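Local coordinates for protein probable chitinase (Chromobacterium violaceum, PDB 5JH8) that probably binds chitin and hydrolyses it, in the manner of family 18 chitinases, at residues A[113-124]-A[156-166]. Numbering follows the deposited sequence.
With HIS (histidine), chain F.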
loop_
_atom_site.group_PDB
_atom_site.type_symbol
_atom_site.label_atom_id
_atom_site.label_comp_id
_atom_site.label_asym_id
_atom_site.label_seq_id
_atom_site.Cartn_x
_atom_site.Cartn_y
_atom_site.Cartn_z
ATOM N N GLU A 113 1.205 -9.321 5.716
ATOM C CA GLU A 113 1.911 -9.760 4.531
ATOM C C GLU A 113 2.623 -11.067 4.862
ATOM O O GLU A 113 2.842 -11.418 6.030
ATOM C CB GLU A 113 2.852 -8.656 4.042
ATOM C CG GLU A 113 2.061 -7.369 3.797
ATOM C CD GLU A 113 2.822 -6.250 3.122
ATOM O OE1 GLU A 113 3.822 -6.502 2.426
ATOM O OE2 GLU A 113 2.390 -5.087 3.300
ATOM N N ALA A 114 2.925 -11.840 3.820
ATOM C CA ALA A 114 3.498 -13.167 3.987
ATOM C C ALA A 114 2.534 -14.111 4.703
ATOM O O ALA A 114 2.961 -15.072 5.360
ATOM C CB ALA A 114 4.857 -13.114 4.692
ATOM N N VAL A 115 1.227 -13.884 4.541
ATOM C CA VAL A 115 0.268 -14.866 5.021
ATOM C C VAL A 115 0.527 -16.176 4.293
ATOM O O VAL A 115 0.598 -16.210 3.056
ATOM C CB VAL A 115 -1.171 -14.364 4.829
ATOM C CG1 VAL A 115 -2.179 -15.457 5.121
ATOM C CG2 VAL A 115 -1.437 -13.145 5.703
ATOM N N ALA A 116 0.683 -17.260 5.058
ATOM C CA ALA A 116 0.990 -18.563 4.476
ATOM C C ALA A 116 -0.180 -19.071 3.646
ATOM O O ALA A 116 -1.345 -18.871 3.990
ATOM C CB ALA A 116 1.278 -19.579 5.579
ATOM N N GLN A 117 0.131 -19.761 2.551
ATOM C CA GLN A 117 -0.932 -20.275 1.693
ATOM C C GLN A 117 -1.890 -21.174 2.467
ATOM O O GLN A 117 -3.100 -21.165 2.211
ATOM C CB GLN A 117 -0.361 -20.970 0.460
ATOM C CG GLN A 117 0.559 -22.144 0.736
ATOM C CD GLN A 117 1.221 -22.633 -0.532
ATOM O OE1 GLN A 117 0.720 -22.400 -1.629
ATOM N NE2 GLN A 117 2.367 -23.287 -0.390
ATOM N N GLY A 118 -1.379 -21.936 3.433
ATOM C CA GLY A 118 -2.246 -22.798 4.218
ATOM C C GLY A 118 -3.206 -22.062 5.127
ATOM O O GLY A 118 -4.116 -22.683 5.687
ATOM N N ASP A 119 -3.016 -20.761 5.292
ATOM C CA ASP A 119 -3.863 -19.936 6.145
ATOM C C ASP A 119 -4.919 -19.164 5.373
ATOM O O ASP A 119 -5.566 -18.298 5.956
ATOM C CB ASP A 119 -3.008 -18.974 6.963
ATOM C CG ASP A 119 -2.344 -19.659 8.131
ATOM O OD1 ASP A 119 -3.032 -20.462 8.801
ATOM O OD2 ASP A 119 -1.141 -19.416 8.373
ATOM N N ARG A 120 -5.158 -19.506 4.105
ATOM C CA ARG A 120 -6.138 -18.788 3.293
ATOM C C ARG A 120 -7.477 -18.656 4.012
ATOM O O ARG A 120 -8.000 -17.550 4.209
ATOM C CB ARG A 120 -6.325 -19.486 1.945
ATOM C CG ARG A 120 -7.395 -18.861 1.052
ATOM C CD ARG A 120 -7.580 -19.713 -0.180
ATOM N NE ARG A 120 -8.558 -19.244 -1.147
ATOM C CZ ARG A 120 -8.279 -18.436 -2.169
ATOM N NH1 ARG A 120 -7.062 -17.960 -2.333
ATOM N NH2 ARG A 120 -9.221 -18.100 -3.036
ATOM N N ASN A 121 -8.048 -19.785 4.419
ATOM C CA ASN A 121 -9.371 -19.746 5.031
ATOM C C ASN A 121 -9.328 -19.213 6.462
ATOM O O ASN A 121 -10.273 -18.553 6.905
ATOM C CB ASN A 121 -10.037 -21.115 4.980
ATOM C CG ASN A 121 -10.389 -21.544 3.566
ATOM O OD1 ASN A 121 -10.432 -20.730 2.638
ATOM N ND2 ASN A 121 -10.645 -22.839 3.395
ATOM N N ASN A 122 -8.247 -19.473 7.198
ATOM C CA ASN A 122 -8.101 -18.909 8.538
ATOM C C ASN A 122 -8.091 -17.394 8.481
ATOM O O ASN A 122 -8.753 -16.725 9.273
ATOM C CB ASN A 122 -6.798 -19.396 9.171
ATOM C CG ASN A 122 -6.819 -20.865 9.510
ATOM O OD1 ASN A 122 -7.873 -21.440 9.797
ATOM N ND2 ASN A 122 -5.640 -21.485 9.508
ATOM N N PHE A 123 -7.324 -16.831 7.549
ATOM C CA PHE A 123 -7.219 -15.381 7.434
ATOM C C PHE A 123 -8.554 -14.774 6.998
ATOM O O PHE A 123 -8.985 -13.746 7.538
ATOM C CB PHE A 123 -6.074 -15.030 6.477
ATOM C CG PHE A 123 -5.820 -13.549 6.373
ATOM C CD1 PHE A 123 -5.540 -12.790 7.499
ATOM C CD2 PHE A 123 -5.883 -12.909 5.150
ATOM C CE1 PHE A 123 -5.328 -11.415 7.389
ATOM C CE2 PHE A 123 -5.652 -11.534 5.038
ATOM C CZ PHE A 123 -5.381 -10.792 6.157
ATOM N N SER A 124 -9.234 -15.404 6.038
ATOM C CA SER A 124 -10.547 -14.919 5.634
ATOM C C SER A 124 -11.485 -14.879 6.824
ATOM O O SER A 124 -12.252 -13.924 6.988
ATOM C CB SER A 124 -11.130 -15.836 4.566
ATOM O OG SER A 124 -10.349 -15.750 3.399
ATOM N N PRO A 156 2.356 -19.505 -4.201
ATOM C CA PRO A 156 2.453 -19.550 -2.727
ATOM C C PRO A 156 2.373 -18.191 -2.045
ATOM O O PRO A 156 1.954 -18.114 -0.885
ATOM C CB PRO A 156 3.811 -20.220 -2.480
ATOM C CG PRO A 156 4.065 -20.989 -3.695
ATOM C CD PRO A 156 3.439 -20.275 -4.844
ATOM N N ALA A 157 2.790 -17.119 -2.710
ATOM C CA ALA A 157 2.756 -15.793 -2.109
ATOM C C ALA A 157 1.357 -15.199 -2.078
ATOM O O ALA A 157 1.107 -14.280 -1.294
ATOM C CB ALA A 157 3.672 -14.840 -2.880
ATOM N N ASN A 158 0.455 -15.696 -2.918
ATOM C CA ASN A 158 -0.844 -15.082 -3.133
ATOM C C ASN A 158 -2.023 -15.926 -2.672
ATOM O O ASN A 158 -3.096 -15.366 -2.409
ATOM C CB ASN A 158 -1.022 -14.780 -4.626
ATOM C CG ASN A 158 -0.005 -13.802 -5.143
ATOM O OD1 ASN A 158 0.415 -12.913 -4.409
ATOM N ND2 ASN A 158 0.393 -13.949 -6.406
ATOM N N TYR A 159 -1.864 -17.248 -2.566
ATOM C CA TYR A 159 -3.010 -18.102 -2.292
ATOM C C TYR A 159 -3.609 -17.847 -0.910
ATOM O O TYR A 159 -4.791 -18.137 -0.695
ATOM C CB TYR A 159 -2.638 -19.584 -2.460
ATOM C CG TYR A 159 -3.839 -20.497 -2.390
ATOM C CD1 TYR A 159 -4.771 -20.522 -3.418
ATOM C CD2 TYR A 159 -4.050 -21.330 -1.303
ATOM C CE1 TYR A 159 -5.874 -21.326 -3.359
ATOM C CE2 TYR A 159 -5.151 -22.162 -1.239
ATOM C CZ TYR A 159 -6.062 -22.151 -2.270
ATOM O OH TYR A 159 -7.165 -22.967 -2.233
ATOM N N GLY A 160 -2.847 -17.297 0.035
ATOM C CA GLY A 160 -3.426 -16.962 1.324
ATOM C C GLY A 160 -4.480 -15.874 1.275
ATOM O O GLY A 160 -5.174 -15.674 2.275
ATOM N N TYR A 161 -4.600 -15.166 0.143
ATOM C CA TYR A 161 -5.493 -14.019 0.007
ATOM C C TYR A 161 -6.663 -14.372 -0.911
ATOM O O TYR A 161 -6.513 -14.465 -2.136
ATOM C CB TYR A 161 -4.734 -12.807 -0.504
ATOM C CG TYR A 161 -3.584 -12.436 0.399
ATOM C CD1 TYR A 161 -3.786 -11.613 1.498
ATOM C CD2 TYR A 161 -2.319 -12.943 0.188
ATOM C CE1 TYR A 161 -2.760 -11.272 2.345
ATOM C CE2 TYR A 161 -1.276 -12.636 1.036
ATOM C CZ TYR A 161 -1.488 -11.789 2.113
ATOM O OH TYR A 161 -0.423 -11.504 2.938
ATOM N N ASP A 162 -7.827 -14.601 -0.308
ATOM C CA ASP A 162 -9.063 -14.922 -1.027
ATOM C C ASP A 162 -9.815 -13.600 -1.157
ATOM O O ASP A 162 -10.508 -13.165 -0.233
ATOM C CB ASP A 162 -9.844 -15.935 -0.203
ATOM C CG ASP A 162 -11.173 -16.332 -0.822
ATOM O OD1 ASP A 162 -11.690 -15.640 -1.734
ATOM O OD2 ASP A 162 -11.703 -17.375 -0.380
ATOM N N LEU A 163 -9.632 -12.911 -2.286
ATOM C CA LEU A 163 -10.191 -11.563 -2.410
ATOM C C LEU A 163 -11.704 -11.571 -2.276
ATOM O O LEU A 163 -12.289 -10.651 -1.690
ATOM C CB LEU A 163 -9.802 -10.915 -3.736
ATOM C CG LEU A 163 -8.500 -10.113 -3.735
ATOM C CD1 LEU A 163 -7.291 -10.953 -3.447
ATOM C CD2 LEU A 163 -8.333 -9.387 -5.050
ATOM N N ARG A 164 -12.367 -12.566 -2.860
ATOM C CA ARG A 164 -13.820 -12.629 -2.739
ATOM C C ARG A 164 -14.253 -12.620 -1.273
ATOM O O ARG A 164 -15.136 -11.846 -0.874
ATOM C CB ARG A 164 -14.359 -13.857 -3.469
ATOM C CG ARG A 164 -15.861 -13.854 -3.684
ATOM C CD ARG A 164 -16.328 -15.042 -4.540
ATOM N NE ARG A 164 -16.021 -14.894 -5.965
ATOM C CZ ARG A 164 -16.801 -14.271 -6.845
ATOM N NH1 ARG A 164 -17.963 -13.743 -6.469
ATOM N NH2 ARG A 164 -16.420 -14.180 -8.108
ATOM N N ALA A 165 -13.624 -13.459 -0.447
ATOM C CA ALA A 165 -14.000 -13.538 0.965
ATOM C C ALA A 165 -13.599 -12.265 1.710
ATOM O O ALA A 165 -14.374 -11.716 2.508
ATOM C CB ALA A 165 -13.366 -14.764 1.624
ATOM N N LEU A 166 -12.385 -11.783 1.467
ATOM C CA LEU A 166 -11.900 -10.620 2.193
ATOM C C LEU A 166 -12.731 -9.394 1.849
ATOM O O LEU A 166 -13.063 -8.586 2.722
ATOM C CB LEU A 166 -10.426 -10.383 1.845
ATOM C CG LEU A 166 -9.432 -11.485 2.264
ATOM C CD1 LEU A 166 -8.040 -11.281 1.660
ATOM C CD2 LEU A 166 -9.332 -11.556 3.780
HETATM N N HIS F . 6.021 -2.324 2.011
HETATM C CA HIS F . 5.575 -1.795 3.296
HETATM C C HIS F . 6.565 -2.181 4.385
HETATM O O HIS F . 7.322 -3.153 4.261
HETATM C CB HIS F . 4.169 -2.302 3.629
HETATM C CG HIS F . 3.093 -1.716 2.765
HETATM N ND1 HIS F . 1.759 -1.757 3.110
HETATM C CD2 HIS F . 3.150 -1.096 1.563
HETATM C CE1 HIS F . 1.045 -1.165 2.172
HETATM N NE2 HIS F . 1.862 -0.774 1.209
HETATM O OXT HIS F . 6.631 -1.512 5.417
HETATM O O HOH W 1 2.118 -14.595 1.339
HETATM O O HOH W 2 -0.117 -16.973 0.489
HETATM O O HOH W 3 2.839 -19.533 1.354
HETATM O O HOH W 4 -5.534 -16.173 -4.271
HETATM O O HOH W 5 -11.163 -18.080 2.142
HETATM O O HOH W 6 -7.827 -14.729 2.562
#
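Arg120 is sandwiched between Tyr159 and Asp162 where two neighbouring βα loops of the family 18 TIM barrel meet, one leading from strand 107-111 into helix 120-135, the other following strand 142-146 and ending in helix 163-169. The arginine chain runs extended from CG to NE, with CG anti to the backbone N (chi1 176°), and passes alongside Tyr159 O. Its guanidinium lies nearly flat on the Tyr159 ring, planes 18° apart, in an off-centre cation-pi contact, while CD sits over the same ring face, 3.8 Å from the centroid. On the opposite guanidinium face lies the Asp162 side chain; its OD2 is 3.7 Å from Arg120 NH2, a long salt bridge of charges alone, since OD2 stands well out of the plane. Rotation of the group is fixed by NH1, which donates to Tyr159 O at 2.8 Å, in the guanidinium plane, and to a water held by Tyr161 O. Deeper in, Phe123 CE2 packs against Leu166 CD2 and the Tyr161 ring. Tyr161 CZ meets Val115 CB near Glu113, which lines the pocket where a histidine is bound in this structure; the Tyr161 hydroxyl bonds to Phe112 O and weakly accepts from Val115 N, with 3.3 Å between Val115 N and Tyr161 OH.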